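Long-range contact in putative DD-carboxypeptidase TP_0574 (Treponema pallidum, PDB 1O75), which has zinc-stimulated carboxypeptidase activity on synthetic depsipeptides, binds penicillin, and may decrease peptidoglycan cross-linking as a membrane lipoprotein of the syphilis spirochaete: residues R330-L343 with V398-V412. The protein carries 2 engineered substitutions. Residues are numbered along the deposited sequence; the frame is centred on the assembly and turned at random.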
ATOM      1  N   ARG B 330     -21.926   1.376  -6.963  1.00 27.12           N
ATOM      2  CA  ARG B 330     -23.102   1.659  -6.147  1.00 27.64           C
ATOM      3  C   ARG B 330     -22.682   2.006  -4.719  1.00 27.92           C
ATOM      4  O   ARG B 330     -21.857   1.308  -4.131  1.00 28.12           O
ATOM      5  CB  ARG B 330     -24.043   0.447  -6.112  1.00 28.19           C
ATOM      6  CG  ARG B 330     -25.331   0.722  -5.302  1.00 32.67           C
ATOM      7  CD  ARG B 330     -26.093  -0.562  -4.989  1.00 33.34           C
ATOM      8  NE  ARG B 330     -27.166  -0.295  -4.032  1.00 37.40           N
ATOM      9  CZ  ARG B 330     -27.886  -1.249  -3.449  1.00 38.84           C
ATOM     10  NH1 ARG B 330     -27.640  -2.522  -3.724  1.00 36.08           N
ATOM     11  NH2 ARG B 330     -28.858  -0.927  -2.612  1.00 40.17           N
ATOM     12  N   PHE B 331     -23.218   3.095  -4.180  1.00 28.89           N
ATOM     13  CA  PHE B 331     -22.910   3.464  -2.802  1.00 30.31           C
ATOM     14  C   PHE B 331     -24.176   3.162  -1.980  1.00 31.84           C
ATOM     15  O   PHE B 331     -25.250   3.672  -2.262  1.00 30.75           O
ATOM     16  CB  PHE B 331     -22.524   4.940  -2.693  1.00 28.37           C
ATOM     17  CG  PHE B 331     -21.276   5.309  -3.469  1.00 28.20           C
ATOM     18  CD1 PHE B 331     -20.178   4.451  -3.496  1.00 30.58           C
ATOM     19  CD2 PHE B 331     -21.185   6.550  -4.120  1.00 28.24           C
ATOM     20  CE1 PHE B 331     -18.991   4.816  -4.161  1.00 30.64           C
ATOM     21  CE2 PHE B 331     -20.009   6.937  -4.787  1.00 31.50           C
ATOM     22  CZ  PHE B 331     -18.906   6.062  -4.806  1.00 30.43           C
ATOM     23  N   LEU B 332     -24.020   2.314  -0.970  1.00 35.29           N
ATOM     24  CA  LEU B 332     -25.117   1.886  -0.114  1.00 37.26           C
ATOM     25  C   LEU B 332     -25.657   2.950   0.822  1.00 39.28           C
ATOM     26  O   LEU B 332     -24.963   3.909   1.156  1.00 37.90           O
ATOM     27  CB  LEU B 332     -24.675   0.667   0.706  1.00 37.36           C
ATOM     28  CG  LEU B 332     -24.389  -0.554  -0.171  1.00 38.63           C
ATOM     29  CD1 LEU B 332     -23.628  -1.597   0.618  1.00 38.52           C
ATOM     30  CD2 LEU B 332     -25.721  -1.121  -0.711  1.00 37.63           C
ATOM     31  N   PRO B 333     -26.920   2.783   1.257  1.00 40.85           N
ATOM     32  CA  PRO B 333     -27.598   3.705   2.169  1.00 44.36           C
ATOM     33  C   PRO B 333     -26.905   3.651   3.518  1.00 45.88           C
ATOM     34  O   PRO B 333     -26.238   2.667   3.848  1.00 43.38           O
ATOM     35  CB  PRO B 333     -29.013   3.138   2.269  1.00 44.00           C
ATOM     36  CG  PRO B 333     -29.178   2.367   1.009  1.00 45.19           C
ATOM     37  CD  PRO B 333     -27.838   1.723   0.813  1.00 42.12           C
ATOM     38  N   LYS B 334     -27.085   4.706   4.298  1.00 51.07           N
ATOM     39  CA  LYS B 334     -26.503   4.796   5.628  1.00 56.13           C
ATOM     40  C   LYS B 334     -27.426   4.075   6.599  1.00 57.67           C
ATOM     41  O   LYS B 334     -28.639   4.279   6.563  1.00 57.97           O
ATOM     42  CB  LYS B 334     -26.389   6.262   6.047  1.00 58.25           C
ATOM     43  CG  LYS B 334     -25.719   6.471   7.387  1.00 61.79           C
ATOM     44  CD  LYS B 334     -25.673   7.948   7.749  1.00 65.61           C
ATOM     45  CE  LYS B 334     -24.830   8.187   8.996  1.00 67.53           C
ATOM     46  NZ  LYS B 334     -25.315   7.399  10.169  1.00 69.13           N
ATOM     47  N   TYR B 335     -26.862   3.231   7.457  1.00 60.20           N
ATOM     48  CA  TYR B 335     -27.672   2.514   8.448  1.00 63.32           C
ATOM     49  C   TYR B 335     -28.108   3.539   9.491  1.00 64.76           C
ATOM     50  O   TYR B 335     -27.272   4.108  10.194  1.00 64.67           O
ATOM     51  CB  TYR B 335     -26.850   1.409   9.111  1.00 64.27           C
ATOM     52  CG  TYR B 335     -27.543   0.738  10.277  1.00 66.46           C
ATOM     53  CD1 TYR B 335     -28.740   0.039  10.101  1.00 66.94           C
ATOM     54  CD2 TYR B 335     -26.997   0.800  11.560  1.00 67.33           C
ATOM     55  CE1 TYR B 335     -29.378  -0.581  11.182  1.00 68.05           C
ATOM     56  CE2 TYR B 335     -27.624   0.184  12.644  1.00 68.27           C
ATOM     57  CZ  TYR B 335     -28.811  -0.501  12.449  1.00 68.49           C
ATOM     58  OH  TYR B 335     -29.429  -1.090  13.528  1.00 69.31           O
ATOM     59  N   GLU B 336     -29.412   3.782   9.578  1.00 67.23           N
ATOM     60  CA  GLU B 336     -29.940   4.769  10.518  1.00 69.60           C
ATOM     61  C   GLU B 336     -30.269   4.252  11.916  1.00 70.74           C
ATOM     62  O   GLU B 336     -30.567   5.039  12.813  1.00 70.95           O
ATOM     63  CB  GLU B 336     -31.166   5.461   9.918  1.00 70.48           C
ATOM     64  CG  GLU B 336     -30.834   6.488   8.836  1.00 72.82           C
ATOM     65  CD  GLU B 336     -30.075   7.702   9.371  1.00 74.45           C
ATOM     66  OE1 GLU B 336     -28.911   7.556   9.810  1.00 75.14           O
ATOM     67  OE2 GLU B 336     -30.651   8.811   9.352  1.00 76.22           O
ATOM     68  N   GLY B 337     -30.230   2.941  12.109  1.00 71.62           N
ATOM     69  CA  GLY B 337     -30.492   2.419  13.434  1.00 73.87           C
ATOM     70  C   GLY B 337     -29.218   2.675  14.213  1.00 75.02           C
ATOM     71  O   GLY B 337     -28.289   3.285  13.679  1.00 75.53           O
ATOM     72  N   ASN B 338     -29.155   2.244  15.466  1.00 76.02           N
ATOM     73  CA  ASN B 338     -27.928   2.442  16.231  1.00 77.00           C
ATOM     74  C   ASN B 338     -27.439   1.133  16.829  1.00 76.47           C
ATOM     75  O   ASN B 338     -28.144   0.469  17.584  1.00 77.77           O
ATOM     76  CB  ASN B 338     -28.109   3.521  17.305  1.00 77.72           C
ATOM     77  CG  ASN B 338     -27.668   4.899  16.817  1.00 79.03           C
ATOM     78  OD1 ASN B 338     -26.539   5.070  16.352  1.00 79.23           O
ATOM     79  ND2 ASN B 338     -28.557   5.885  16.918  1.00 79.93           N
ATOM     80  N   ILE B 339     -26.213   0.778  16.458  1.00 75.33           N
ATOM     81  CA  ILE B 339     -25.569  -0.459  16.871  1.00 73.44           C
ATOM     82  C   ILE B 339     -24.693  -0.302  18.123  1.00 72.52           C
ATOM     83  O   ILE B 339     -24.112   0.758  18.360  1.00 72.07           O
ATOM     84  CB  ILE B 339     -24.721  -0.990  15.689  1.00 73.63           C
ATOM     85  CG1 ILE B 339     -23.931  -2.231  16.102  1.00 74.23           C
ATOM     86  CG2 ILE B 339     -23.796   0.108  15.193  1.00 72.98           C
ATOM     87  CD1 ILE B 339     -24.791  -3.434  16.351  1.00 75.15           C
ATOM     88  N   ASP B 340     -24.611  -1.366  18.920  1.00 71.37           N
ATOM     89  CA  ASP B 340     -23.814  -1.373  20.144  1.00 70.23           C
ATOM     90  C   ASP B 340     -22.749  -2.453  20.054  1.00 68.64           C
ATOM     91  O   ASP B 340     -23.050  -3.607  19.752  1.00 67.64           O
ATOM     92  CB  ASP B 340     -24.693  -1.655  21.365  1.00 71.97           C
ATOM     93  CG  ASP B 340     -25.758  -0.605  21.577  1.00 73.70           C
ATOM     94  OD1 ASP B 340     -25.407   0.575  21.810  1.00 74.53           O
ATOM     95  OD2 ASP B 340     -26.954  -0.965  21.512  1.00 75.46           O
ATOM     96  N   ILE B 341     -21.507  -2.075  20.332  1.00 67.71           N
ATOM     97  CA  ILE B 341     -20.391  -3.011  20.263  1.00 67.88           C
ATOM     98  C   ILE B 341     -19.590  -3.065  21.569  1.00 67.78           C
ATOM     99  O   ILE B 341     -19.372  -2.043  22.222  1.00 67.63           O
ATOM    100  CB  ILE B 341     -19.443  -2.629  19.105  1.00 67.32           C
ATOM    101  CG1 ILE B 341     -20.195  -2.694  17.772  1.00 67.53           C
ATOM    102  CG2 ILE B 341     -18.243  -3.562  19.081  1.00 68.22           C
ATOM    103  CD1 ILE B 341     -19.455  -2.044  16.620  1.00 67.01           C
ATOM    104  N   GLY B 342     -19.149  -4.263  21.940  1.00 67.40           N
ATOM    105  CA  GLY B 342     -18.372  -4.420  23.156  1.00 67.75           C
ATOM    106  C   GLY B 342     -17.317  -5.500  23.023  1.00 67.90           C
ATOM    107  O   GLY B 342     -17.557  -6.534  22.398  1.00 67.28           O
ATOM    108  N   LEU B 343     -16.148  -5.258  23.608  1.00 68.33           N
ATOM    109  CA  LEU B 343     -15.043  -6.221  23.558  1.00 69.45           C
ATOM    110  C   LEU B 343     -14.639  -6.700  24.956  1.00 70.34           C
ATOM    111  O   LEU B 343     -14.328  -5.891  25.835  1.00 70.37           O
ATOM    112  CB  LEU B 343     -13.828  -5.596  22.862  1.00 68.60           C
ATOM    113  CG  LEU B 343     -13.987  -5.238  21.383  1.00 66.97           C
ATOM    114  CD1 LEU B 343     -12.831  -4.346  20.948  1.00 66.74           C
ATOM    115  CD2 LEU B 343     -14.054  -6.513  20.552  1.00 65.02           C
ATOM    116  N   VAL B 398     -13.462  -0.925  15.621  1.00 54.80           N
ATOM    117  CA  VAL B 398     -14.235  -2.045  15.094  1.00 53.68           C
ATOM    118  C   VAL B 398     -15.025  -1.550  13.893  1.00 52.87           C
ATOM    119  O   VAL B 398     -15.886  -0.671  14.020  1.00 52.04           O
ATOM    120  CB  VAL B 398     -15.260  -2.600  16.113  1.00 53.93           C
ATOM    121  CG1 VAL B 398     -15.972  -3.819  15.520  1.00 52.71           C
ATOM    122  CG2 VAL B 398     -14.565  -2.972  17.407  1.00 54.21           C
ATOM    123  N   GLU B 399     -14.723  -2.101  12.724  1.00 51.06           N
ATOM    124  CA  GLU B 399     -15.448  -1.707  11.531  1.00 48.44           C
ATOM    125  C   GLU B 399     -16.447  -2.805  11.215  1.00 47.14           C
ATOM    126  O   GLU B 399     -16.104  -3.987  11.198  1.00 46.00           O
ATOM    127  CB  GLU B 399     -14.506  -1.505  10.342  1.00 49.22           C
ATOM    128  CG  GLU B 399     -15.266  -1.177   9.058  1.00 50.23           C
ATOM    129  CD  GLU B 399     -14.365  -0.813   7.900  1.00 51.19           C
ATOM    130  OE1 GLU B 399     -13.598   0.159   8.033  1.00 53.12           O
ATOM    131  OE2 GLU B 399     -14.431  -1.494   6.858  1.00 50.51           O
ATOM    132  N   VAL B 400     -17.690  -2.410  10.981  1.00 45.33           N
ATOM    133  CA  VAL B 400     -18.731  -3.370  10.655  1.00 44.63           C
ATOM    134  C   VAL B 400     -19.226  -3.121   9.246  1.00 44.60           C
ATOM    135  O   VAL B 400     -19.687  -2.028   8.930  1.00 44.45           O
ATOM    136  CB  VAL B 400     -19.929  -3.257  11.615  1.00 43.67           C
ATOM    137  CG1 VAL B 400     -21.029  -4.224  11.193  1.00 42.54           C
ATOM    138  CG2 VAL B 400     -19.471  -3.555  13.036  1.00 44.01           C
ATOM    139  N   ARG B 401     -19.102  -4.130   8.395  1.00 45.17           N
ATOM    140  CA  ARG B 401     -19.577  -4.027   7.026  1.00 46.51           C
ATOM    141  C   ARG B 401     -20.922  -4.742   6.922  1.00 47.41           C
ATOM    142  O   ARG B 401     -21.030  -5.928   7.242  1.00 47.64           O
ATOM    143  CB  ARG B 401     -18.574  -4.660   6.059  1.00 46.38           C
ATOM    144  CG  ARG B 401     -17.336  -3.806   5.821  1.00 46.97           C
ATOM    145  CD  ARG B 401     -16.428  -4.432   4.784  1.00 47.60           C
ATOM    146  NE  ARG B 401     -15.732  -5.605   5.299  1.00 46.69           N
ATOM    147  CZ  ARG B 401     -14.678  -5.563   6.112  1.00 46.73           C
ATOM    148  NH1 ARG B 401     -14.182  -4.397   6.509  1.00 44.22           N
ATOM    149  NH2 ARG B 401     -14.125  -6.693   6.534  1.00 44.58           N
ATOM    150  N   PHE B 402     -21.949  -4.012   6.504  1.00 47.86           N
ATOM    151  CA  PHE B 402     -23.271  -4.606   6.342  1.00 48.36           C
ATOM    152  C   PHE B 402     -23.470  -4.976   4.879  1.00 49.63           C
ATOM    153  O   PHE B 402     -22.715  -4.552   4.000  1.00 49.46           O
ATOM    154  CB  PHE B 402     -24.372  -3.633   6.758  1.00 46.57           C
ATOM    155  CG  PHE B 402     -24.171  -3.029   8.113  1.00 47.36           C
ATOM    156  CD1 PHE B 402     -23.577  -1.778   8.249  1.00 47.19           C
ATOM    157  CD2 PHE B 402     -24.598  -3.699   9.258  1.00 48.41           C
ATOM    158  CE1 PHE B 402     -23.415  -1.197   9.504  1.00 47.88           C
ATOM    159  CE2 PHE B 402     -24.439  -3.130  10.521  1.00 48.17           C
ATOM    160  CZ  PHE B 402     -23.848  -1.874  10.645  1.00 49.08           C
ATOM    161  N   LYS B 403     -24.500  -5.763   4.622  1.00 50.14           N
ATOM    162  CA  LYS B 403     -24.807  -6.194   3.276  1.00 52.37           C
ATOM    163  C   LYS B 403     -25.560  -5.118   2.493  1.00 50.66           C
ATOM    164  O   LYS B 403     -25.301  -4.909   1.309  1.00 51.23           O
ATOM    165  CB  LYS B 403     -25.657  -7.462   3.335  1.00 55.30           C
ATOM    166  CG  LYS B 403     -25.766  -8.216   2.025  1.00 59.85           C
ATOM    167  CD  LYS B 403     -26.760  -9.359   2.186  1.00 64.28           C
ATOM    168  CE  LYS B 403     -26.689 -10.345   1.039  1.00 66.13           C
ATOM    169  NZ  LYS B 403     -27.642 -11.465   1.273  1.00 67.47           N
ATOM    170  N   GLU B 404     -26.489  -4.439   3.158  1.00 49.83           N
ATOM    171  CA  GLU B 404     -27.302  -3.414   2.511  1.00 48.38           C
ATOM    172  C   GLU B 404     -27.028  -1.985   2.948  1.00 44.97           C
ATOM    173  O   GLU B 404     -27.760  -1.084   2.562  1.00 44.41           O
ATOM    174  CB  GLU B 404     -28.794  -3.706   2.737  1.00 52.32           C
ATOM    175  CG  GLU B 404     -29.309  -4.983   2.085  1.00 57.78           C
ATOM    176  CD  GLU B 404     -29.076  -5.006   0.580  1.00 62.40           C
ATOM    177  OE1 GLU B 404     -29.430  -4.012  -0.108  1.00 63.24           O
ATOM    178  OE2 GLU B 404     -28.540  -6.027   0.084  1.00 64.85           O
ATOM    179  N   PHE B 405     -25.993  -1.770   3.751  1.00 42.51           N
ATOM    180  CA  PHE B 405     -25.678  -0.424   4.222  1.00 41.93           C
ATOM    181  C   PHE B 405     -24.189  -0.122   4.195  1.00 40.49           C
ATOM    182  O   PHE B 405     -23.366  -1.035   4.193  1.00 39.14           O
ATOM    183  CB  PHE B 405     -26.166  -0.222   5.661  1.00 44.65           C
ATOM    184  CG  PHE B 405     -27.637  -0.451   5.848  1.00 45.11           C
ATOM    185  CD1 PHE B 405     -28.127  -1.728   6.095  1.00 46.78           C
ATOM    186  CD2 PHE B 405     -28.525   0.610   5.782  1.00 46.25           C
ATOM    187  CE1 PHE B 405     -29.494  -1.946   6.280  1.00 48.92           C
ATOM    188  CE2 PHE B 405     -29.890   0.412   5.963  1.00 46.81           C
ATOM    189  CZ  PHE B 405     -30.377  -0.876   6.215  1.00 49.21           C
ATOM    190  N   GLY B 406     -23.854   1.165   4.184  1.00 41.02           N
ATOM    191  CA  GLY B 406     -22.461   1.568   4.205  1.00 41.17           C
ATOM    192  C   GLY B 406     -21.855   1.055   5.498  1.00 42.45           C
ATOM    193  O   GLY B 406     -22.557   0.890   6.491  1.00 43.42           O
ATOM    194  N   SER B 407     -20.557   0.785   5.495  1.00 42.11           N
ATOM    195  CA  SER B 407     -19.901   0.269   6.683  1.00 43.03           C
ATOM    196  C   SER B 407     -19.926   1.283   7.826  1.00 44.51           C
ATOM    197  O   SER B 407     -20.137   2.479   7.619  1.00 41.77           O
ATOM    198  CB  SER B 407     -18.462  -0.113   6.351  1.00 40.39           C
ATOM    199  OG  SER B 407     -17.792   0.988   5.776  1.00 42.61           O
ATOM    200  N   VAL B 408     -19.715   0.787   9.039  1.00 47.24           N
ATOM    201  CA  VAL B 408     -19.696   1.633  10.220  1.00 50.31           C
ATOM    202  C   VAL B 408     -18.492   1.273  11.070  1.00 52.29           C
ATOM    203  O   VAL B 408     -18.141   0.102  11.187  1.00 51.75           O
ATOM    204  CB  VAL B 408     -20.971   1.429  11.066  1.00 50.60           C
ATOM    205  CG1 VAL B 408     -20.772   1.989  12.459  1.00 53.21           C
ATOM    206  CG2 VAL B 408     -22.146   2.122  10.401  1.00 52.18           C
ATOM    207  N   ARG B 409     -17.828   2.272  11.635  1.00 55.03           N
ATOM    208  CA  ARG B 409     -16.711   1.968  12.511  1.00 59.47           C
ATOM    209  C   ARG B 409     -16.876   2.703  13.831  1.00 61.33           C
ATOM    210  O   ARG B 409     -17.330   3.851  13.872  1.00 61.57           O
ATOM    211  CB  ARG B 409     -15.361   2.284  11.857  1.00 60.64           C
ATOM    212  CG  ARG B 409     -15.183   3.669  11.312  1.00 63.64           C
ATOM    213  CD  ARG B 409     -13.734   3.838  10.854  1.00 66.05           C
ATOM    214  NE  ARG B 409     -13.318   2.815   9.893  1.00 66.46           N
ATOM    215  CZ  ARG B 409     -12.069   2.672   9.457  1.00 67.18           C
ATOM    216  NH1 ARG B 409     -11.110   3.478   9.897  1.00 67.17           N
ATOM    217  NH2 ARG B 409     -11.772   1.729   8.577  1.00 66.36           N
ATOM    218  N   ALA B 410     -16.534   2.016  14.914  1.00 62.84           N
ATOM    219  CA  ALA B 410     -16.666   2.582  16.244  1.00 65.13           C
ATOM    220  C   ALA B 410     -15.458   2.294  17.134  1.00 66.28           C
ATOM    221  O   ALA B 410     -14.665   1.390  16.866  1.00 65.96           O
ATOM    222  CB  ALA B 410     -17.932   2.040  16.897  1.00 65.38           C
ATOM    223  N   LYS B 411     -15.332   3.083  18.195  1.00 68.14           N
ATOM    224  CA  LYS B 411     -14.251   2.930  19.154  1.00 70.09           C
ATOM    225  C   LYS B 411     -14.764   2.094  20.315  1.00 71.06           C
ATOM    226  O   LYS B 411     -15.784   2.419  20.922  1.00 71.27           O
ATOM    227  CB  LYS B 411     -13.811   4.291  19.672  1.00 70.47           C
ATOM    228  CG  LYS B 411     -13.339   5.235  18.594  1.00 72.58           C
ATOM    229  CD  LYS B 411     -12.034   4.773  17.987  1.00 73.37           C
ATOM    230  CE  LYS B 411     -11.534   5.788  16.981  1.00 74.15           C
ATOM    231  NZ  LYS B 411     -10.232   5.367  16.393  1.00 76.26           N
ATOM    232  N   VAL B 412     -14.059   1.012  20.616  1.00 72.29           N
ATOM    233  CA  VAL B 412     -14.441   0.128  21.708  1.00 74.28           C
ATOM    234  C   VAL B 412     -13.235  -0.117  22.615  1.00 75.22           C
ATOM    235  O   VAL B 412     -12.123  -0.333  22.134  1.00 75.70           O
ATOM    236  CB  VAL B 412     -14.957  -1.234  21.166  1.00 74.07           C
ATOM    237  CG1 VAL B 412     -15.282  -2.175  22.313  1.00 74.48           C
ATOM    238  CG2 VAL B 412     -16.187  -1.013  20.302  1.00 75.14           C
TER
HETATM  239  O   HOH W   1     -29.670  -4.819  -2.944  1.00 59.74           O
HETATM  240  O   HOH W   2     -24.146   3.001   7.450  1.00 47.81           O
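Tyr335 turns the edge of its ring toward the face of Phe405, a T-shaped pair with planes 76° apart and centroids 5.5 Å apart, in which Tyr335 CD1 stands over the centre of the Phe405 ring. The phenol is swung there by its first torsion, which sets CG anti to the backbone N (172°). Phe402 meets the Tyr335 ring obliquely, Tyr335 CD2 lying 4.2 Å from Phe402 CZ, and the three rings form an aromatic cluster, two of them carried by the turn between strands 396-401 and 408-412. Backbone atoms anchor the pairing: Gly406 N donates a nearly straight hydrogen bond of 2.8 Å to Pro333 O, although the donor is tilted 25° from the carbonyl plane, and Phe405 CA makes a CA-H...O contact with the same oxygen. One water adds a second bridge by accepting from Tyr335 N and donating to Gly406 O. At the outer margin, Arg330 and Glu404 are too far apart for a salt bridge, and another water links Arg330 NH1 with Glu404 OE1; CD2 of Leu332 lies over one face of the guanidinium.

Further along, aliphatic chains take over. Ile341 meets Val398 tip to tip, while Ile341 and Val400 run past each other in opposite directions, Ile341 CD1 3.9 Å from Val400 CG2. Because its CG2 is anti to the backbone N, that branch of Ile341 instead crosses Val412 at about a right angle, packing tightly with Ile341 CG2 and Val412 CG2 3.5 Å apart. Leu343 likewise crosses Val412, its CG and CD1 against the other methyl, CG1. Leu348 of strand 347-351 touches both Ile341 and Leu343. The arrangement is consistent with a small beta-sandwich: strand 340-344 of a three-stranded sheet faces the 396-401/408-412 hairpin of a four-stranded one, and the linker that follows strand 325-331 packs against the hairpin's turn.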